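Local coordinates for aminopeptidase N family protein (Idiomarina loihiensis L2TR, PDB 4FGM) that binds zinc and is probably an aminopeptidase of the M61 family, removing residues from the N-terminal end of peptides, at residues T119-L125 / C154-Y160; E326-L330 / G583-P587; S508-L514 / L559-Q564. All coordinates share one frame; numbering follows the deposited sequence.

Contact 1: residues T119-L125 / C154-Y160; sequences TDLPCEL and CFRADNY
C123 and A157 trade two backbone hydrogen bonds, and L125 and F155 do the same two residues further on, so the strand segments 123-125 and 154-157 run antiparallel, their axes 159° apart. C123 N reaches A157 O at 2.9 Å, and F155 N reaches L125 O at 2.7 Å. Between them E124 and R156 form the non-hydrogen-bonded pair. Past the strands one more backbone bond, Y160 N to T119 O at 3.1 Å, ties the turn before the first strand to the start of helix 160-163.

Among the polar side chains, E124 and R156 share one face. R156 runs fully extended from CG to NE, with CG anti to the backbone N (chi1 -180°), which carries its guanidinium alongside P122; P122 CB lies over one guanidinium face, and P122 CG comes to 3.4 Å from R156 NH2. A water links R156 NE to E124 OE2. Past the strand end, D158 OD1 takes a salt bridge from R156 NH1, in the guanidinium plane, at 2.9 Å. There too a second water joins D120 O to N159 ND2, and N159 OD1 caps the helix through A162 N.

C123, A157, L125 and F155 point to the other face, with C123 CB 4.5 Å from A157 CB and L125 CD2 4.4 Å from F155 CD1. L163 covers C123, L125 and A157 here. Separately, C123 SG approaches Y160 N, and the F155 ring turns its edge to L125 O. T119 OG1 lies 3.6 Å from Y160 CB, buried without a polar partner in the model.

Strand 123-127 thus sits between 153-157 (antiparallel) and 2-10 (parallel) in the M61 N-terminal domain, and the turn after 153-157 leads into the Asn-capped helix 160-163.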
loop_
_atom_site.group_PDB
_atom_site.type_symbol
_atom_site.label_atom_id
_atom_site.label_comp_id
_atom_site.label_asym_id
_atom_site.label_seq_id
_atom_site.Cartn_x
_atom_site.Cartn_y
_atom_site.Cartn_z
ATOM N N THR A 119 -22.988 -17.575 2.294
ATOM C CA THR A 119 -21.709 -16.976 1.965
ATOM C C THR A 119 -20.531 -17.955 1.818
ATOM O O THR A 119 -19.506 -17.606 1.224
ATOM C CB THR A 119 -21.401 -15.875 3.017
ATOM O OG1 THR A 119 -21.213 -14.618 2.344
ATOM C CG2 THR A 119 -20.195 -16.244 3.871
ATOM N N ASP A 120 -20.673 -19.174 2.340
ATOM C CA ASP A 120 -19.600 -20.168 2.227
ATOM C C ASP A 120 -19.742 -21.024 0.970
ATOM O O ASP A 120 -18.883 -21.857 0.672
ATOM C CB ASP A 120 -19.557 -21.082 3.457
ATOM C CG ASP A 120 -19.071 -20.361 4.705
ATOM O OD1 ASP A 120 -18.332 -19.359 4.567
ATOM O OD2 ASP A 120 -19.413 -20.804 5.822
ATOM N N LEU A 121 -20.826 -20.812 0.234
ATOM C CA LEU A 121 -21.065 -21.560 -0.991
ATOM C C LEU A 121 -20.319 -20.934 -2.169
ATOM O O LEU A 121 -19.972 -19.747 -2.145
ATOM C CB LEU A 121 -22.563 -21.597 -1.299
ATOM C CG LEU A 121 -23.440 -22.203 -0.199
ATOM C CD1 LEU A 121 -24.915 -22.084 -0.586
ATOM C CD2 LEU A 121 -23.040 -23.657 0.024
ATOM N N PRO A 122 -20.060 -21.733 -3.216
ATOM C CA PRO A 122 -19.356 -21.270 -4.411
ATOM C C PRO A 122 -20.065 -20.102 -5.085
ATOM O O PRO A 122 -21.296 -19.993 -5.042
ATOM C CB PRO A 122 -19.332 -22.511 -5.298
ATOM C CG PRO A 122 -19.276 -23.624 -4.305
ATOM C CD PRO A 122 -20.288 -23.187 -3.279
ATOM N N CYS A 123 -19.274 -19.231 -5.705
ATOM C CA CYS A 123 -19.804 -18.074 -6.408
ATOM C C CYS A 123 -19.368 -18.098 -7.860
ATOM O O CYS A 123 -18.183 -18.205 -8.162
ATOM C CB CYS A 123 -19.315 -16.782 -5.757
ATOM S SG CYS A 123 -19.981 -16.478 -4.108
ATOM N N GLU A 124 -20.336 -18.024 -8.760
ATOM C CA GLU A 124 -20.030 -18.008 -10.177
ATOM C C GLU A 124 -20.203 -16.580 -10.653
ATOM O O GLU A 124 -21.102 -15.869 -10.200
ATOM C CB GLU A 124 -20.962 -18.952 -10.935
ATOM C CG GLU A 124 -20.353 -20.316 -11.166
ATOM C CD GLU A 124 -21.319 -21.312 -11.787
ATOM O OE1 GLU A 124 -22.156 -20.902 -12.623
ATOM O OE2 GLU A 124 -21.225 -22.510 -11.443
ATOM N N LEU A 125 -19.328 -16.153 -11.549
ATOM C CA LEU A 125 -19.394 -14.796 -12.063
ATOM C C LEU A 125 -19.341 -14.826 -13.581
ATOM O O LEU A 125 -18.403 -15.351 -14.171
ATOM C CB LEU A 125 -18.235 -13.958 -11.490
ATOM C CG LEU A 125 -18.216 -12.445 -11.742
ATOM C CD1 LEU A 125 -17.307 -11.764 -10.733
ATOM C CD2 LEU A 125 -17.740 -12.163 -13.146
ATOM N N CYS A 154 -17.138 -17.040 -18.066
ATOM C CA CYS A 154 -17.609 -17.403 -16.737
ATOM C C CYS A 154 -16.467 -17.792 -15.814
ATOM O O CYS A 154 -15.527 -18.474 -16.220
ATOM C CB CYS A 154 -18.602 -18.560 -16.844
ATOM S SG CYS A 154 -20.122 -18.133 -17.723
ATOM N N PHE A 155 -16.563 -17.354 -14.564
ATOM C CA PHE A 155 -15.533 -17.635 -13.583
ATOM C C PHE A 155 -16.164 -18.219 -12.329
ATOM O O PHE A 155 -17.345 -17.992 -12.057
ATOM C CB PHE A 155 -14.772 -16.343 -13.237
ATOM C CG PHE A 155 -14.191 -15.639 -14.441
ATOM C CD1 PHE A 155 -14.985 -14.817 -15.235
ATOM C CD2 PHE A 155 -12.855 -15.818 -14.788
ATOM C CE1 PHE A 155 -14.460 -14.194 -16.366
ATOM C CE2 PHE A 155 -12.318 -15.205 -15.911
ATOM C CZ PHE A 155 -13.121 -14.381 -16.703
ATOM N N ARG A 156 -15.374 -18.972 -11.568
ATOM C CA ARG A 156 -15.864 -19.593 -10.342
ATOM C C ARG A 156 -14.925 -19.393 -9.151
ATOM O O ARG A 156 -13.707 -19.539 -9.273
ATOM C CB ARG A 156 -16.074 -21.096 -10.564
ATOM C CG ARG A 156 -16.589 -21.846 -9.346
ATOM C CD ARG A 156 -16.767 -23.332 -9.640
ATOM N NE ARG A 156 -17.171 -24.088 -8.452
ATOM C CZ ARG A 156 -16.409 -24.262 -7.374
ATOM N NH1 ARG A 156 -15.191 -23.739 -7.316
ATOM N NH2 ARG A 156 -16.869 -24.956 -6.344
ATOM N N ALA A 157 -15.505 -19.053 -8.005
ATOM C CA ALA A 157 -14.745 -18.872 -6.775
ATOM C C ALA A 157 -15.314 -19.867 -5.760
ATOM O O ALA A 157 -16.513 -20.137 -5.761
ATOM C CB ALA A 157 -14.895 -17.446 -6.260
ATOM N N ASP A 158 -14.466 -20.410 -4.893
ATOM C CA ASP A 158 -14.944 -21.378 -3.916
ATOM C C ASP A 158 -15.969 -20.828 -2.930
ATOM O O ASP A 158 -16.785 -21.575 -2.398
ATOM C CB ASP A 158 -13.765 -21.986 -3.153
ATOM C CG ASP A 158 -12.847 -22.801 -4.051
ATOM O OD1 ASP A 158 -13.312 -23.266 -5.114
ATOM O OD2 ASP A 158 -11.667 -22.989 -3.690
ATOM N N ASN A 159 -15.941 -19.522 -2.698
ATOM C CA ASN A 159 -16.871 -18.889 -1.761
ATOM C C ASN A 159 -16.810 -17.361 -1.871
ATOM O O ASN A 159 -15.946 -16.812 -2.561
ATOM C CB ASN A 159 -16.534 -19.315 -0.332
ATOM C CG ASN A 159 -15.065 -19.152 -0.018
ATOM O OD1 ASN A 159 -14.498 -18.072 -0.201
ATOM N ND2 ASN A 159 -14.436 -20.225 0.452
ATOM N N TYR A 160 -17.718 -16.676 -1.184
ATOM C CA TYR A 160 -17.753 -15.225 -1.249
ATOM C C TYR A 160 -16.402 -14.588 -0.925
ATOM O O TYR A 160 -15.985 -13.636 -1.587
ATOM C CB TYR A 160 -18.814 -14.664 -0.306
ATOM C CG TYR A 160 -19.036 -13.183 -0.500
ATOM C CD1 TYR A 160 -19.682 -12.700 -1.643
ATOM C CD2 TYR A 160 -18.570 -12.259 0.430
ATOM C CE1 TYR A 160 -19.855 -11.332 -1.854
ATOM C CE2 TYR A 160 -18.736 -10.886 0.228
ATOM C CZ TYR A 160 -19.378 -10.433 -0.917
ATOM O OH TYR A 160 -19.521 -9.087 -1.145
HETATM O O HOH W 1 -16.388 -22.559 1.604
HETATM O O HOH W 2 -20.015 -23.918 -9.155
#

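Contact 2: residues E326-L330 / G583-P587; sequences EKRYL and GWLTP
Y329 swings its CG anti to the backbone N (chi1 175°), while L585 holds CG anti to its carbonyl carbon (chi1 -63°), and the two side chains meet at about a right angle. L585 splits its methyls between two residues of the helix: CD2 touches Y329 CD2 at 3.7 Å, and CD1 lies 3.9 Å from L330 CD2. Beside this, W584 CZ2 comes within 4.1 Å of Y329 CE2, the two side chains again crossing nearly square. L585 CG in turn rests over the rim of one indole face.

This is the last piece of the modelled chain, a coil following strand 570-575, packed against the first turn of helix 326-342 in the M61 catalytic region. Helix 308-320 borders the same spot: Y312 OH bonds W584 NE1 and H319 receives T586 N.

No hydrogen bond crosses between the two segments. E326 presents CB to T586 O at 3.8 Å, then bends at chi2 (-76°) so that OE2 takes the salt bridge from K327 NZ at 2.7 Å while OE1 stays 4.0 Å from P587 CA. Cutting E326 back to an alanine would probably leave the K327 ammonium without this mate and thin the packing beside P587.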
loop_
_atom_site.group_PDB
_atom_site.type_symbol
_atom_site.label_atom_id
_atom_site.label_comp_id
_atom_site.label_asym_id
_atom_site.label_seq_id
_atom_site.Cartn_x
_atom_site.Cartn_y
_atom_site.Cartn_z
ATOM N N GLU A 326 23.977 -1.766 -3.811
ATOM C CA GLU A 326 23.886 -1.381 -2.410
ATOM C C GLU A 326 23.775 0.129 -2.198
ATOM O O GLU A 326 23.298 0.573 -1.155
ATOM C CB GLU A 326 25.083 -1.942 -1.620
ATOM C CG GLU A 326 26.182 -0.937 -1.274
ATOM C CD GLU A 326 27.061 -0.587 -2.452
ATOM O OE1 GLU A 326 26.835 -1.132 -3.554
ATOM O OE2 GLU A 326 27.983 0.234 -2.273
ATOM N N LYS A 327 24.218 0.916 -3.175
ATOM C CA LYS A 327 24.140 2.367 -3.053
ATOM C C LYS A 327 22.670 2.788 -3.106
ATOM O O LYS A 327 22.191 3.527 -2.243
ATOM C CB LYS A 327 24.931 3.043 -4.180
ATOM C CG LYS A 327 26.452 2.867 -4.098
ATOM C CD LYS A 327 27.060 3.659 -2.941
ATOM C CE LYS A 327 28.585 3.524 -2.893
ATOM N NZ LYS A 327 29.071 2.655 -1.773
ATOM N N ARG A 328 21.953 2.306 -4.117
ATOM C CA ARG A 328 20.535 2.614 -4.259
ATOM C C ARG A 328 19.764 2.097 -3.059
ATOM O O ARG A 328 18.893 2.787 -2.516
ATOM C CB ARG A 328 19.965 1.975 -5.525
ATOM C CG ARG A 328 20.211 2.788 -6.767
ATOM C CD ARG A 328 19.579 2.159 -7.986
ATOM N NE ARG A 328 19.473 3.136 -9.062
ATOM C CZ ARG A 328 18.678 4.201 -9.027
ATOM N NH1 ARG A 328 17.912 4.427 -7.970
ATOM N NH2 ARG A 328 18.656 5.047 -10.047
ATOM N N TYR A 329 20.084 0.876 -2.644
ATOM C CA TYR A 329 19.391 0.290 -1.511
ATOM C C TYR A 329 19.559 1.105 -0.232
ATOM O O TYR A 329 18.578 1.382 0.469
ATOM C CB TYR A 329 19.858 -1.145 -1.249
ATOM C CG TYR A 329 19.225 -1.681 0.008
ATOM C CD1 TYR A 329 17.852 -1.935 0.060
ATOM C CD2 TYR A 329 19.958 -1.784 1.188
ATOM C CE1 TYR A 329 17.225 -2.260 1.249
ATOM C CE2 TYR A 329 19.340 -2.107 2.387
ATOM C CZ TYR A 329 17.971 -2.336 2.412
ATOM O OH TYR A 329 17.340 -2.588 3.611
ATOM N N LEU A 330 20.799 1.485 0.074
ATOM C CA LEU A 330 21.067 2.248 1.293
ATOM C C LEU A 330 20.444 3.638 1.281
ATOM O O LEU A 330 20.173 4.206 2.339
ATOM C CB LEU A 330 22.578 2.340 1.561
ATOM C CG LEU A 330 23.233 1.072 2.131
ATOM C CD1 LEU A 330 24.719 1.320 2.342
ATOM C CD2 LEU A 330 22.576 0.684 3.456
ATOM N N GLY A 583 27.684 -10.588 3.476
ATOM C CA GLY A 583 26.590 -11.019 2.620
ATOM C C GLY A 583 25.241 -10.342 2.806
ATOM O O GLY A 583 24.306 -10.628 2.056
ATOM N N TRP A 584 25.105 -9.465 3.796
ATOM C CA TRP A 584 23.832 -8.783 3.974
ATOM C C TRP A 584 23.633 -7.896 2.755
ATOM O O TRP A 584 22.519 -7.745 2.257
ATOM C CB TRP A 584 23.831 -7.931 5.234
ATOM C CG TRP A 584 22.619 -7.069 5.333
ATOM C CD1 TRP A 584 21.318 -7.472 5.239
ATOM C CD2 TRP A 584 22.587 -5.653 5.552
ATOM N NE1 TRP A 584 20.474 -6.393 5.385
ATOM C CE2 TRP A 584 21.226 -5.264 5.575
ATOM C CE3 TRP A 584 23.573 -4.674 5.725
ATOM C CZ2 TRP A 584 20.829 -3.939 5.774
ATOM C CZ3 TRP A 584 23.178 -3.356 5.920
ATOM C CH2 TRP A 584 21.817 -3.002 5.940
ATOM N N LEU A 585 24.728 -7.310 2.286
ATOM C CA LEU A 585 24.706 -6.463 1.101
ATOM C C LEU A 585 25.877 -6.870 0.213
ATOM O O LEU A 585 26.873 -7.407 0.693
ATOM C CB LEU A 585 24.838 -4.980 1.472
ATOM C CG LEU A 585 23.744 -4.333 2.324
ATOM C CD1 LEU A 585 24.058 -2.854 2.517
ATOM C CD2 LEU A 585 22.395 -4.509 1.653
ATOM N N THR A 586 25.743 -6.617 -1.081
ATOM C CA THR A 586 26.782 -6.940 -2.045
ATOM C C THR A 586 27.364 -5.644 -2.603
ATOM O O THR A 586 26.677 -4.895 -3.294
ATOM C CB THR A 586 26.211 -7.769 -3.204
ATOM O OG1 THR A 586 25.721 -9.019 -2.701
ATOM C CG2 THR A 586 27.277 -8.019 -4.256
ATOM N N PRO A 587 28.639 -5.364 -2.308
ATOM C CA PRO A 587 29.322 -4.152 -2.775
ATOM C C PRO A 587 29.648 -4.161 -4.267
ATOM O O PRO A 587 29.556 -5.257 -4.860
ATOM C CB PRO A 587 30.573 -4.122 -1.913
ATOM C CG PRO A 587 30.896 -5.581 -1.784
ATOM C CD PRO A 587 29.539 -6.186 -1.481
#

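Contact 3: residues S508-L514 / L559-Q564; sequences SAYHAGL and LELTWQ
Helix 508-512 packs on strand 559-562, running roughly against it, 145° between N-to-C directions and axes 7.2 Å apart at closest approach, consistent with a short helix on the antiparallel strands of a PDZ-like domain. A512 comes nearest to L561, CA to CA 4.8 Å. The helix ends at G513, whose positive phi and bonds back into the last turn make a Schellman motif. Two waters join the backbones, one from S508 O to T562 N, the other from A512 O to E560 N.

A512 plants its methyl on the strand, CB 3.7 Å from L561 CB and 3.3 Å from E560 O. Further along, L559 CD1 touches L514 CD2 at 3.6 Å with the two side chains aslant. At the helix start, S508 OG stands beside its own backbone N and accepts a fairly straight bond from Q564 N, 3.0 Å long at 164°. Q564 stretches its amide past S508 N toward the H511 ring, the planes 51° apart, and NE2 is held by D506 O. W563 starts off away from the helix, and L561 CD2 lies over the centre of one indole face.

The joint therefore combines a direct polar bond at the helix start with apolar packing at A512, L514, L559 and L561 and water bridges between backbones, which make up most of the remainder.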
loop_
_atom_site.group_PDB
_atom_site.type_symbol
_atom_site.label_atom_id
_atom_site.label_comp_id
_atom_site.label_asym_id
_atom_site.label_seq_id
_atom_site.Cartn_x
_atom_site.Cartn_y
_atom_site.Cartn_z
ATOM N N SER A 508 10.692 26.159 14.054
ATOM C CA SER A 508 10.550 27.542 13.565
ATOM C C SER A 508 9.156 28.027 13.146
ATOM O O SER A 508 8.640 28.993 13.703
ATOM C CB SER A 508 11.543 27.791 12.430
ATOM O OG SER A 508 12.868 27.580 12.888
ATOM N N ALA A 509 8.557 27.370 12.161
ATOM C CA ALA A 509 7.232 27.749 11.689
ATOM C C ALA A 509 6.242 27.735 12.846
ATOM O O ALA A 509 5.406 28.634 13.001
ATOM C CB ALA A 509 6.777 26.785 10.610
ATOM N N TYR A 510 6.349 26.704 13.665
ATOM C CA TYR A 510 5.472 26.539 14.802
ATOM C C TYR A 510 5.464 27.737 15.748
ATOM O O TYR A 510 4.403 28.200 16.175
ATOM C CB TYR A 510 5.884 25.275 15.544
ATOM C CG TYR A 510 5.254 25.127 16.893
ATOM C CD1 TYR A 510 5.878 25.627 18.032
ATOM C CD2 TYR A 510 4.032 24.484 17.038
ATOM C CE1 TYR A 510 5.298 25.482 19.284
ATOM C CE2 TYR A 510 3.442 24.335 18.280
ATOM C CZ TYR A 510 4.082 24.834 19.403
ATOM O OH TYR A 510 3.524 24.659 20.648
ATOM N N HIS A 511 6.644 28.247 16.072
ATOM C CA HIS A 511 6.735 29.377 16.991
ATOM C C HIS A 511 6.260 30.685 16.410
ATOM O O HIS A 511 5.841 31.579 17.144
ATOM C CB HIS A 511 8.165 29.517 17.492
ATOM C CG HIS A 511 8.522 28.491 18.514
ATOM N ND1 HIS A 511 8.021 28.523 19.797
ATOM C CD2 HIS A 511 9.255 27.357 18.421
ATOM C CE1 HIS A 511 8.429 27.449 20.450
ATOM N NE2 HIS A 511 9.179 26.725 19.637
ATOM N N ALA A 512 6.322 30.792 15.088
ATOM C CA ALA A 512 5.893 31.999 14.411
ATOM C C ALA A 512 4.372 32.035 14.295
ATOM O O ALA A 512 3.784 33.089 14.088
ATOM C CB ALA A 512 6.538 32.063 13.035
ATOM N N GLY A 513 3.739 30.873 14.437
ATOM C CA GLY A 513 2.295 30.807 14.344
ATOM C C GLY A 513 1.771 30.431 12.971
ATOM O O GLY A 513 0.648 30.782 12.628
ATOM N N LEU A 514 2.582 29.745 12.172
ATOM C CA LEU A 514 2.149 29.310 10.845
ATOM C C LEU A 514 1.461 27.959 11.001
ATOM O O LEU A 514 1.785 27.192 11.910
ATOM C CB LEU A 514 3.352 29.156 9.906
ATOM C CG LEU A 514 3.996 30.435 9.377
ATOM C CD1 LEU A 514 5.371 30.112 8.816
ATOM C CD2 LEU A 514 3.093 31.057 8.320
ATOM N N LEU A 559 3.642 37.818 10.523
ATOM C CA LEU A 559 4.273 37.082 11.608
ATOM C C LEU A 559 5.774 37.318 11.738
ATOM O O LEU A 559 6.450 37.722 10.790
ATOM C CB LEU A 559 4.031 35.582 11.402
ATOM C CG LEU A 559 2.581 35.143 11.162
ATOM C CD1 LEU A 559 2.523 33.675 10.771
ATOM C CD2 LEU A 559 1.775 35.383 12.422
ATOM N N GLU A 560 6.287 37.058 12.935
ATOM C CA GLU A 560 7.710 37.183 13.199
ATOM C C GLU A 560 8.252 35.766 13.387
ATOM O O GLU A 560 7.696 34.971 14.148
ATOM C CB GLU A 560 7.972 38.021 14.459
ATOM C CG GLU A 560 9.397 37.867 14.994
ATOM C CD GLU A 560 9.740 38.841 16.117
ATOM O OE1 GLU A 560 9.850 40.056 15.843
ATOM O OE2 GLU A 560 9.904 38.388 17.272
ATOM N N LEU A 561 9.324 35.443 12.679
ATOM C CA LEU A 561 9.916 34.120 12.794
ATOM C C LEU A 561 11.418 34.166 13.085
ATOM O O LEU A 561 12.171 34.940 12.480
ATOM C CB LEU A 561 9.641 33.319 11.509
ATOM C CG LEU A 561 10.209 31.904 11.385
ATOM C CD1 LEU A 561 9.411 31.140 10.345
ATOM C CD2 LEU A 561 11.693 31.951 11.004
ATOM N N THR A 562 11.848 33.344 14.032
ATOM C CA THR A 562 13.260 33.280 14.376
ATOM C C THR A 562 13.749 31.891 14.014
ATOM O O THR A 562 13.263 30.898 14.548
ATOM C CB THR A 562 13.499 33.536 15.875
ATOM O OG1 THR A 562 12.972 34.823 16.227
ATOM C CG2 THR A 562 14.998 33.514 16.176
ATOM N N TRP A 563 14.705 31.831 13.093
ATOM C CA TRP A 563 15.244 30.558 12.629
ATOM C C TRP A 563 15.933 29.798 13.740
ATOM O O TRP A 563 16.875 30.302 14.349
ATOM C CB TRP A 563 16.237 30.782 11.489
ATOM C CG TRP A 563 15.649 31.498 10.325
ATOM C CD1 TRP A 563 15.854 32.799 9.972
ATOM C CD2 TRP A 563 14.741 30.953 9.357
ATOM N NE1 TRP A 563 15.134 33.100 8.839
ATOM C CE2 TRP A 563 14.444 31.985 8.441
ATOM C CE3 TRP A 563 14.154 29.693 9.175
ATOM C CZ2 TRP A 563 13.575 31.797 7.359
ATOM C CZ3 TRP A 563 13.292 29.505 8.101
ATOM C CH2 TRP A 563 13.013 30.552 7.205
ATOM N N GLN A 564 15.463 28.584 13.998
ATOM C CA GLN A 564 16.053 27.747 15.034
ATOM C C GLN A 564 17.217 26.971 14.450
ATOM O O GLN A 564 17.498 27.049 13.254
ATOM C CB GLN A 564 15.041 26.727 15.569
ATOM C CG GLN A 564 13.924 27.271 16.425
ATOM C CD GLN A 564 12.982 26.163 16.888
ATOM O OE1 GLN A 564 13.109 25.006 16.475
ATOM N NE2 GLN A 564 12.029 26.516 17.739
HETATM O O HOH W 3 10.022 31.269 15.184
HETATM O O HOH W 4 4.635 35.355 15.224
#

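Both segments of contact 1 precede those of contact 2, while contact 3 falls wholly within the long span that contact 2 brackets. The span between E326-L330 and G583-P587 holds a run of helices from 351-356 to 453-457 and then the PDZ-like domain, before the chain end returns to helix 326-342. Contact 2 lies nearest the zinc site of H273, H277 and E307: the Y329 side chain is about 12 Å from that of H273. Contacts 1 and 3 lie away from the zinc and the bound maleic acid, their centres about 59 Å apart. Contact 2 is about 45 Å from contact 1 and about 40 Å from contact 3, centre to centre.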